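Alpha-11 giardin (Giardia intestinalis, PDB 2II2) is a calcium-binding annexin that probably binds acidic phospholipids and may help the parasite attach to the intestinal mucosa through its cytoskeleton. Local coordinates at residues A[77-85]-A[108-119]; A[122-130]-A[141-149]. All coordinates share one frame; numbering follows the deposited sequence.

Contacts 1 and 2 sit side by side in the all-helical annexin fold, their centres about 12 Å apart and on the same side of the chain's centre. They follow one another in the chain: contact 1 ends with helix 106-120, and contact 2 begins with the next one, helix 124-131. Two polar bonds join them, Tyr116 OH to Asp127 OD2 at 2.6 Å and Arg109 NH2 to Asn149 OD1 at 2.7 Å. Neither contact holds calcium here; the side chain of Asn82 in contact 1 is about 10 Å from that of Glu66, a calcium ligand in another crystal structure of the protein, whereas contact 2 lies away from that site.

Contact 1 (A[77-85]-A[108-119]); sequences ISARVNVIK and ERLKLAQAYKEK
Val81 and Ile77, one helical turn apart on 77-85, both press into 108-119 as knobs into holes. Val81 sits among Leu112, Ala115, Tyr116 and Lys119, and Ile77 among Glu108, Lys111, Leu112 and Ala115. The small Ala115 serves both knobs, and its CB comes within 3.5 Å of Ile77 CG2. Val81 sends its two methyls different ways: CG2 rests on Leu112 CD1 at 3.7 Å, while CG1, anti to the backbone N (chi1 169°), lies against the aliphatic CD of Lys119.

Arg80 can be followed outward. Its CB packs on Leu112 CD1 at 3.9 Å, and from CG to NE the chain runs extended, carrying the guanidinium to the start of 108-119. There NE bonds to Asn76 OD1 and NH1 to Ile103 O, which fix the rotation of the group. NH2 lies 3.6 Å from Glu108 OE2, a long salt bridge of charges only, because the oxygen stands well out of the guanidinium plane. The directed link is a water in that plane, which accepts from NH2 at 2.8 Å and donates to Glu108 OE1, an oxygen that also accepts from Thr105 N. An arginine suits this place because its long shaft is apolar and its head can serve several acceptors at once.

At the other end, Tyr116 CE1 meets Ile84 CG2 at 3.8 Å, and Lys85 crosses Tyr116 at about a right angle, its CD near both CE1 and the hydroxyl, which bonds to Asp127. Tyrosine thus supplies an apolar ring to the interface and a polar tip beyond it.

The segment axes approach to 9.3 Å at a crossing angle of -64°. Val100 of helix 94-102 and Leu124 pack against Ile84 and Leu112, an arrangement characteristic of the all-helical, right-handed superhelical repeats from which annexins are built.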
loop_
_atom_site.group_PDB
_atom_site.type_symbol
_atom_site.label_atom_id
_atom_site.label_comp_id
_atom_site.label_asym_id
_atom_site.label_seq_id
_atom_site.Cartn_x
_atom_site.Cartn_y
_atom_site.Cartn_z
ATOM N N ILE A 77 11.637 -1.419 -3.293
ATOM C CA ILE A 77 12.072 -0.325 -2.438
ATOM C C ILE A 77 12.098 0.992 -3.228
ATOM O O ILE A 77 11.695 2.026 -2.715
ATOM C CB ILE A 77 13.410 -0.644 -1.719
ATOM C CG1 ILE A 77 13.248 -1.818 -0.733
ATOM C CG2 ILE A 77 13.951 0.599 -1.030
ATOM C CD1 ILE A 77 12.207 -1.594 0.395
ATOM N N SER A 78 12.564 0.947 -4.476
ATOM C CA SER A 78 12.552 2.119 -5.338
ATOM C C SER A 78 11.132 2.641 -5.540
ATOM O O SER A 78 10.881 3.844 -5.455
ATOM C CB SER A 78 13.184 1.782 -6.692
ATOM O OG SER A 78 13.001 2.811 -7.622
ATOM N N ALA A 79 10.204 1.720 -5.750
ATOM C CA ALA A 79 8.797 2.076 -5.893
ATOM C C ALA A 79 8.302 2.805 -4.639
ATOM O O ALA A 79 7.619 3.830 -4.729
ATOM C CB ALA A 79 7.961 0.829 -6.157
ATOM N N ARG A 80 8.632 2.274 -3.466
ATOM C CA ARG A 80 8.228 2.914 -2.211
ATOM C C ARG A 80 8.802 4.318 -2.088
ATOM O O ARG A 80 8.083 5.242 -1.664
ATOM C CB ARG A 80 8.674 2.072 -1.023
ATOM C CG ARG A 80 7.908 0.755 -0.857
ATOM C CD ARG A 80 8.330 0.086 0.422
ATOM N NE ARG A 80 7.973 -1.332 0.409
ATOM C CZ ARG A 80 7.128 -1.927 1.253
ATOM N NH1 ARG A 80 6.507 -1.260 2.225
ATOM N NH2 ARG A 80 6.906 -3.221 1.115
ATOM N N VAL A 81 10.085 4.493 -2.421
ATOM C CA VAL A 81 10.674 5.832 -2.373
ATOM C C VAL A 81 9.895 6.788 -3.289
ATOM O O VAL A 81 9.543 7.913 -2.889
ATOM C CB VAL A 81 12.163 5.786 -2.776
ATOM C CG1 VAL A 81 12.719 7.200 -3.005
ATOM C CG2 VAL A 81 12.985 5.050 -1.726
ATOM N N ASN A 82 9.604 6.336 -4.502
ATOM C CA ASN A 82 8.866 7.185 -5.446
ATOM C C ASN A 82 7.481 7.560 -4.924
ATOM O O ASN A 82 7.048 8.702 -5.046
ATOM C CB ASN A 82 8.819 6.554 -6.841
ATOM C CG ASN A 82 10.206 6.409 -7.431
ATOM O OD1 ASN A 82 11.144 7.080 -7.001
ATOM N ND2 ASN A 82 10.348 5.516 -8.380
ATOM N N VAL A 83 6.797 6.610 -4.314
ATOM C CA VAL A 83 5.469 6.852 -3.759
ATOM C C VAL A 83 5.547 7.904 -2.644
ATOM O O VAL A 83 4.711 8.806 -2.590
ATOM C CB VAL A 83 4.856 5.531 -3.230
ATOM C CG1 VAL A 83 3.622 5.815 -2.365
ATOM C CG2 VAL A 83 4.497 4.602 -4.396
ATOM N N ILE A 84 6.515 7.792 -1.724
ATOM C CA ILE A 84 6.635 8.795 -0.641
ATOM C C ILE A 84 6.897 10.172 -1.208
ATOM O O ILE A 84 6.262 11.148 -0.806
ATOM C CB ILE A 84 7.758 8.465 0.380
ATOM C CG1 ILE A 84 7.432 7.176 1.126
ATOM C CG2 ILE A 84 7.964 9.622 1.379
ATOM C CD1 ILE A 84 6.189 7.250 1.974
ATOM N N LYS A 85 7.847 10.271 -2.135
ATOM C CA LYS A 85 8.132 11.588 -2.718
ATOM C C LYS A 85 6.891 12.221 -3.373
ATOM O O LYS A 85 6.616 13.399 -3.160
ATOM C CB LYS A 85 9.318 11.522 -3.684
ATOM C CG LYS A 85 10.682 11.413 -2.986
ATOM C CD LYS A 85 10.934 12.556 -1.990
ATOM C CE LYS A 85 11.290 13.857 -2.701
ATOM N NZ LYS A 85 11.822 14.881 -1.748
ATOM N N GLU A 108 12.243 -3.849 5.863
ATOM C CA GLU A 108 11.755 -3.043 4.748
ATOM C C GLU A 108 11.826 -1.576 5.120
ATOM O O GLU A 108 12.136 -0.732 4.296
ATOM C CB GLU A 108 10.329 -3.418 4.355
ATOM C CG GLU A 108 10.263 -4.736 3.586
ATOM C CD GLU A 108 8.852 -5.294 3.423
ATOM O OE1 GLU A 108 7.959 -4.996 4.235
ATOM O OE2 GLU A 108 8.648 -6.102 2.494
ATOM N N ARG A 109 11.531 -1.278 6.382
ATOM C CA ARG A 109 11.626 0.085 6.881
ATOM C C ARG A 109 13.065 0.602 6.803
ATOM O O ARG A 109 13.298 1.723 6.385
ATOM C CB ARG A 109 11.106 0.138 8.322
ATOM C CG ARG A 109 11.426 1.390 9.109
ATOM C CD ARG A 109 10.765 1.397 10.470
ATOM N NE ARG A 109 11.436 0.508 11.418
ATOM C CZ ARG A 109 11.062 0.362 12.687
ATOM N NH1 ARG A 109 10.021 1.061 13.169
ATOM N NH2 ARG A 109 11.743 -0.474 13.477
ATOM N N LEU A 110 14.017 -0.211 7.247
ATOM C CA LEU A 110 15.423 0.164 7.173
ATOM C C LEU A 110 15.905 0.366 5.727
ATOM O O LEU A 110 16.568 1.363 5.411
ATOM C CB LEU A 110 16.274 -0.890 7.880
ATOM C CG LEU A 110 17.781 -0.640 7.815
ATOM C CD1 LEU A 110 18.196 0.647 8.522
ATOM C CD2 LEU A 110 18.513 -1.847 8.332
ATOM N N LYS A 111 15.536 -0.551 4.844
ATOM C CA LYS A 111 15.935 -0.425 3.450
ATOM C C LYS A 111 15.301 0.807 2.805
ATOM O O LYS A 111 15.937 1.473 1.996
ATOM C CB LYS A 111 15.573 -1.690 2.681
ATOM C CG LYS A 111 16.439 -2.871 3.057
ATOM C CD LYS A 111 16.120 -4.083 2.229
ATOM C CE LYS A 111 17.333 -4.996 2.129
ATOM N NZ LYS A 111 17.863 -5.350 3.474
ATOM N N LEU A 112 14.045 1.109 3.134
ATOM C CA LEU A 112 13.411 2.318 2.625
ATOM C C LEU A 112 14.172 3.543 3.116
ATOM O O LEU A 112 14.466 4.432 2.342
ATOM C CB LEU A 112 11.940 2.406 3.057
ATOM C CG LEU A 112 11.234 3.736 2.788
ATOM C CD1 LEU A 112 11.110 4.000 1.274
ATOM C CD2 LEU A 112 9.859 3.779 3.434
ATOM N N ALA A 113 14.491 3.591 4.409
ATOM C CA ALA A 113 15.213 4.746 4.967
ATOM C C ALA A 113 16.528 4.966 4.224
ATOM O O ALA A 113 16.870 6.096 3.863
ATOM C CB ALA A 113 15.473 4.539 6.465
ATOM N N GLN A 114 17.234 3.878 3.975
ATOM C CA GLN A 114 18.527 3.959 3.311
ATOM C C GLN A 114 18.385 4.436 1.885
ATOM O O GLN A 114 19.128 5.314 1.441
ATOM C CB GLN A 114 19.233 2.609 3.360
ATOM C CG GLN A 114 19.672 2.234 4.764
ATOM C CD GLN A 114 20.148 0.792 4.880
ATOM O OE1 GLN A 114 19.735 -0.090 4.122
ATOM N NE2 GLN A 114 21.000 0.541 5.862
ATOM N N ALA A 115 17.429 3.868 1.156
ATOM C CA ALA A 115 17.198 4.240 -0.230
ATOM C C ALA A 115 16.707 5.663 -0.356
ATOM O O ALA A 115 17.063 6.369 -1.317
ATOM C CB ALA A 115 16.213 3.304 -0.884
ATOM N N TYR A 116 15.851 6.073 0.579
ATOM C CA TYR A 116 15.311 7.412 0.560
ATOM C C TYR A 116 16.414 8.452 0.779
ATOM O O TYR A 116 16.435 9.479 0.099
ATOM C CB TYR A 116 14.201 7.543 1.597
ATOM C CG TYR A 116 13.507 8.866 1.590
ATOM C CD1 TYR A 116 12.324 9.060 0.858
ATOM C CD2 TYR A 116 14.019 9.931 2.330
ATOM C CE1 TYR A 116 11.681 10.294 0.858
ATOM C CE2 TYR A 116 13.388 11.155 2.332
ATOM C CZ TYR A 116 12.215 11.338 1.612
ATOM O OH TYR A 116 11.553 12.543 1.628
ATOM N N LYS A 117 17.296 8.183 1.741
ATOM C CA LYS A 117 18.451 9.051 2.014
ATOM C C LYS A 117 19.393 9.104 0.807
ATOM O O LYS A 117 19.860 10.172 0.444
ATOM C CB LYS A 117 19.199 8.561 3.267
ATOM C CG LYS A 117 20.502 9.301 3.623
ATOM C CD LYS A 117 20.329 10.792 3.764
ATOM C CE LYS A 117 21.593 11.426 4.367
ATOM N NZ LYS A 117 21.643 11.361 5.855
ATOM N N GLU A 118 19.654 7.956 0.188
ATOM C CA GLU A 118 20.534 7.916 -0.987
ATOM C C GLU A 118 19.917 8.713 -2.138
ATOM O O GLU A 118 20.623 9.426 -2.853
ATOM C CB GLU A 118 20.824 6.471 -1.404
ATOM C CG GLU A 118 21.704 6.310 -2.651
ATOM C CD GLU A 118 23.134 6.811 -2.463
ATOM O OE1 GLU A 118 23.662 6.746 -1.327
ATOM O OE2 GLU A 118 23.740 7.265 -3.466
ATOM N N LYS A 119 18.597 8.621 -2.307
ATOM C CA LYS A 119 17.937 9.266 -3.442
ATOM C C LYS A 119 17.781 10.778 -3.259
ATOM O O LYS A 119 18.027 11.566 -4.184
ATOM C CB LYS A 119 16.565 8.632 -3.705
ATOM C CG LYS A 119 15.758 9.347 -4.785
ATOM C CD LYS A 119 15.029 8.371 -5.695
ATOM C CE LYS A 119 14.439 9.064 -6.924
ATOM N NZ LYS A 119 15.453 9.814 -7.734
HETATM O O HOH W 1 5.476 -4.992 2.827
#

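Contact 2 (A[122-130]-A[141-149]); sequences NDLLQDFVD and LCHLAIREN
An antiparallel helix pair of the annexin fold, helices 124-131 and 137-147, is packed here through Phe128, Ile146 and His143. Their segment axes stand 10.2 Å apart at 157°. Ile146 CD1 is the central apolar tip: it lies 3.4 Å from Phe128 CD2 and 3.7 Å from Leu125 CD1, and it also touches Leu124 CG. With chi1 at 67°, Ile146 CG1 lies between the backbone N and the carbonyl carbon, and an extended chi2 then sends CD1 across to the other helix; isoleucine suits the place because its longer branch lets one methyl reach all three.

The Phe128 ring turns its edge to the backbone, Cys142 O lying near the ring plane 3.4 Å from CE2. Cys142 SG stands above the face at a distance, 5.4 Å from the centroid. His143 combines a flat face, offered to Phe128 CB in a CH-pi contact, with a polar NE2 that bonds to Ile132 O and anchors the imidazole. Leu125 CD1 packs on the aliphatic CG of the exposed Arg147.

The chemistry is thus largely dispersive. The buried Cys142 O has no hydrogen-bonding partner in the model, so the weakly positive edge of the Phe128 ring probably gives it some electrostatic compensation.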
loop_
_atom_site.group_PDB
_atom_site.type_symbol
_atom_site.label_atom_id
_atom_site.label_comp_id
_atom_site.label_asym_id
_atom_site.label_seq_id
_atom_site.Cartn_x
_atom_site.Cartn_y
_atom_site.Cartn_z
ATOM N N ASN A 122 18.192 13.475 2.016
ATOM C CA ASN A 122 17.588 13.742 3.315
ATOM C C ASN A 122 17.168 12.458 4.000
ATOM O O ASN A 122 16.736 11.519 3.336
ATOM C CB ASN A 122 16.343 14.608 3.153
ATOM C CG ASN A 122 16.651 15.978 2.598
ATOM O OD1 ASN A 122 17.790 16.279 2.226
ATOM N ND2 ASN A 122 15.634 16.807 2.511
ATOM N N ASP A 123 17.263 12.431 5.328
ATOM C CA ASP A 123 16.697 11.355 6.129
ATOM C C ASP A 123 15.179 11.415 6.056
ATOM O O ASP A 123 14.581 12.475 6.213
ATOM C CB ASP A 123 17.121 11.487 7.603
ATOM C CG ASP A 123 18.621 11.328 7.809
ATOM O OD1 ASP A 123 19.278 10.633 7.011
ATOM O OD2 ASP A 123 19.144 11.895 8.801
ATOM N N LEU A 124 14.562 10.263 5.838
ATOM C CA LEU A 124 13.112 10.148 5.833
ATOM C C LEU A 124 12.471 10.728 7.091
ATOM O O LEU A 124 11.534 11.530 7.008
ATOM C CB LEU A 124 12.742 8.662 5.680
ATOM C CG LEU A 124 11.224 8.429 5.589
ATOM C CD1 LEU A 124 10.627 9.109 4.397
ATOM C CD2 LEU A 124 10.916 6.928 5.512
ATOM N N LEU A 125 12.985 10.337 8.257
ATOM C CA LEU A 125 12.425 10.837 9.515
ATOM C C LEU A 125 12.525 12.354 9.609
ATOM O O LEU A 125 11.598 12.993 10.081
ATOM C CB LEU A 125 13.091 10.179 10.729
ATOM C CG LEU A 125 12.572 10.608 12.108
ATOM C CD1 LEU A 125 11.081 10.397 12.276
ATOM C CD2 LEU A 125 13.358 9.872 13.199
ATOM N N GLN A 126 13.625 12.931 9.132
ATOM C CA GLN A 126 13.777 14.392 9.188
ATOM C C GLN A 126 12.771 15.113 8.271
ATOM O O GLN A 126 12.191 16.145 8.631
ATOM C CB GLN A 126 15.218 14.789 8.877
ATOM C CG GLN A 126 15.579 16.211 9.277
ATOM C CD GLN A 126 15.354 16.515 10.751
ATOM O OE1 GLN A 126 15.411 15.638 11.615
ATOM N NE2 GLN A 126 15.113 17.777 11.045
ATOM N N ASP A 127 12.531 14.517 7.104
ATOM C CA ASP A 127 11.495 15.061 6.241
ATOM C C ASP A 127 10.115 14.936 6.878
ATOM O O ASP A 127 9.292 15.843 6.726
ATOM C CB ASP A 127 11.533 14.393 4.860
ATOM C CG ASP A 127 12.624 14.969 3.939
ATOM O OD1 ASP A 127 13.304 15.941 4.324
ATOM O OD2 ASP A 127 12.827 14.402 2.845
ATOM N N PHE A 128 9.844 13.836 7.587
ATOM C CA PHE A 128 8.606 13.744 8.370
ATOM C C PHE A 128 8.532 14.831 9.444
ATOM O O PHE A 128 7.494 15.488 9.591
ATOM C CB PHE A 128 8.449 12.364 9.012
ATOM C CG PHE A 128 8.009 11.272 8.050
ATOM C CD1 PHE A 128 7.981 11.441 6.662
ATOM C CD2 PHE A 128 7.668 10.023 8.573
ATOM C CE1 PHE A 128 7.581 10.401 5.834
ATOM C CE2 PHE A 128 7.267 8.988 7.756
ATOM C CZ PHE A 128 7.232 9.164 6.405
ATOM N N VAL A 129 9.626 15.045 10.176
ATOM C CA VAL A 129 9.670 16.088 11.198
ATOM C C VAL A 129 9.380 17.457 10.580
ATOM O O VAL A 129 8.601 18.224 11.128
ATOM C CB VAL A 129 11.027 16.096 11.956
ATOM C CG1 VAL A 129 11.181 17.374 12.810
ATOM C CG2 VAL A 129 11.180 14.828 12.817
ATOM N N ASP A 130 10.004 17.751 9.442
ATOM C CA ASP A 130 9.851 19.070 8.836
ATOM C C ASP A 130 8.495 19.278 8.144
ATOM O O ASP A 130 7.998 20.409 8.094
ATOM C CB ASP A 130 10.967 19.337 7.827
ATOM C CG ASP A 130 12.221 19.871 8.473
ATOM O OD1 ASP A 130 12.109 20.786 9.322
ATOM O OD2 ASP A 130 13.313 19.385 8.110
ATOM N N LEU A 141 0.789 8.149 12.966
ATOM C CA LEU A 141 1.100 6.870 12.313
ATOM C C LEU A 141 2.370 7.001 11.494
ATOM O O LEU A 141 3.202 6.091 11.508
ATOM C CB LEU A 141 -0.056 6.440 11.425
ATOM C CG LEU A 141 -1.242 5.821 12.163
ATOM C CD1 LEU A 141 -2.513 5.907 11.315
ATOM C CD2 LEU A 141 -0.911 4.369 12.533
ATOM N N CYS A 142 2.510 8.121 10.776
ATOM C CA CYS A 142 3.691 8.294 9.923
ATOM C C CYS A 142 4.973 8.267 10.752
ATOM O O CYS A 142 5.927 7.516 10.468
ATOM C CB CYS A 142 3.641 9.580 9.116
ATOM S SG CYS A 142 2.310 9.601 7.888
ATOM N N HIS A 143 5.005 9.102 11.787
ATOM C CA HIS A 143 6.211 9.238 12.597
ATOM C C HIS A 143 6.513 7.973 13.401
ATOM O O HIS A 143 7.651 7.491 13.453
ATOM C CB HIS A 143 6.073 10.407 13.574
ATOM C CG HIS A 143 6.178 11.755 12.938
ATOM N ND1 HIS A 143 7.256 12.587 13.158
ATOM C CD2 HIS A 143 5.329 12.436 12.128
ATOM C CE1 HIS A 143 7.054 13.729 12.515
ATOM N NE2 HIS A 143 5.893 13.667 11.886
ATOM N N LEU A 144 5.502 7.460 14.097
ATOM C CA LEU A 144 5.756 6.330 14.991
ATOM C C LEU A 144 6.062 5.047 14.224
ATOM O O LEU A 144 6.851 4.225 14.684
ATOM C CB LEU A 144 4.644 6.118 16.029
ATOM C CG LEU A 144 4.432 7.289 16.995
ATOM C CD1 LEU A 144 3.349 6.941 18.019
ATOM C CD2 LEU A 144 5.712 7.750 17.678
ATOM N N ALA A 145 5.485 4.891 13.034
ATOM C CA ALA A 145 5.789 3.725 12.211
ATOM C C ALA A 145 7.284 3.588 11.951
ATOM O O ALA A 145 7.822 2.481 11.926
ATOM C CB ALA A 145 5.046 3.791 10.866
ATOM N N ILE A 146 7.954 4.708 11.724
ATOM C CA ILE A 146 9.367 4.643 11.411
ATOM C C ILE A 146 10.278 4.752 12.644
ATOM O O ILE A 146 11.429 4.350 12.584
ATOM C CB ILE A 146 9.761 5.566 10.221
ATOM C CG1 ILE A 146 9.613 7.041 10.584
ATOM C CG2 ILE A 146 8.980 5.168 8.908
ATOM C CD1 ILE A 146 10.276 7.986 9.540
ATOM N N ARG A 147 9.758 5.250 13.768
ATOM C CA ARG A 147 10.551 5.430 14.990
ATOM C C ARG A 147 10.495 4.256 15.947
ATOM O O ARG A 147 11.484 3.985 16.623
ATOM C CB ARG A 147 10.086 6.679 15.729
ATOM C CG ARG A 147 10.567 7.988 15.134
ATOM C CD ARG A 147 9.846 9.187 15.729
ATOM N NE ARG A 147 9.570 9.080 17.164
ATOM C CZ ARG A 147 8.633 9.782 17.808
ATOM N NH1 ARG A 147 7.861 10.659 17.156
ATOM N NH2 ARG A 147 8.455 9.606 19.112
ATOM N N GLU A 148 9.342 3.594 16.042
ATOM C CA GLU A 148 9.095 2.687 17.158
ATOM C C GLU A 148 9.157 1.228 16.768
ATOM O O GLU A 148 8.728 0.842 15.676
ATOM C CB GLU A 148 7.716 2.973 17.756
ATOM C CG GLU A 148 7.584 4.346 18.394
ATOM C CD GLU A 148 8.265 4.412 19.742
ATOM O OE1 GLU A 148 8.556 3.337 20.308
ATOM O OE2 GLU A 148 8.493 5.533 20.238
ATOM N N ASN A 149 9.611 0.423 17.725
ATOM C CA ASN A 149 9.703 -1.012 17.565
ATOM C C ASN A 149 8.589 -1.702 18.334
ATOM O O ASN A 149 7.907 -1.079 19.170
ATOM C CB ASN A 149 11.061 -1.532 18.048
ATOM C CG ASN A 149 12.228 -0.871 17.351
ATOM O OD1 ASN A 149 12.164 -0.567 16.168
ATOM N ND2 ASN A 149 13.318 -0.660 18.092
#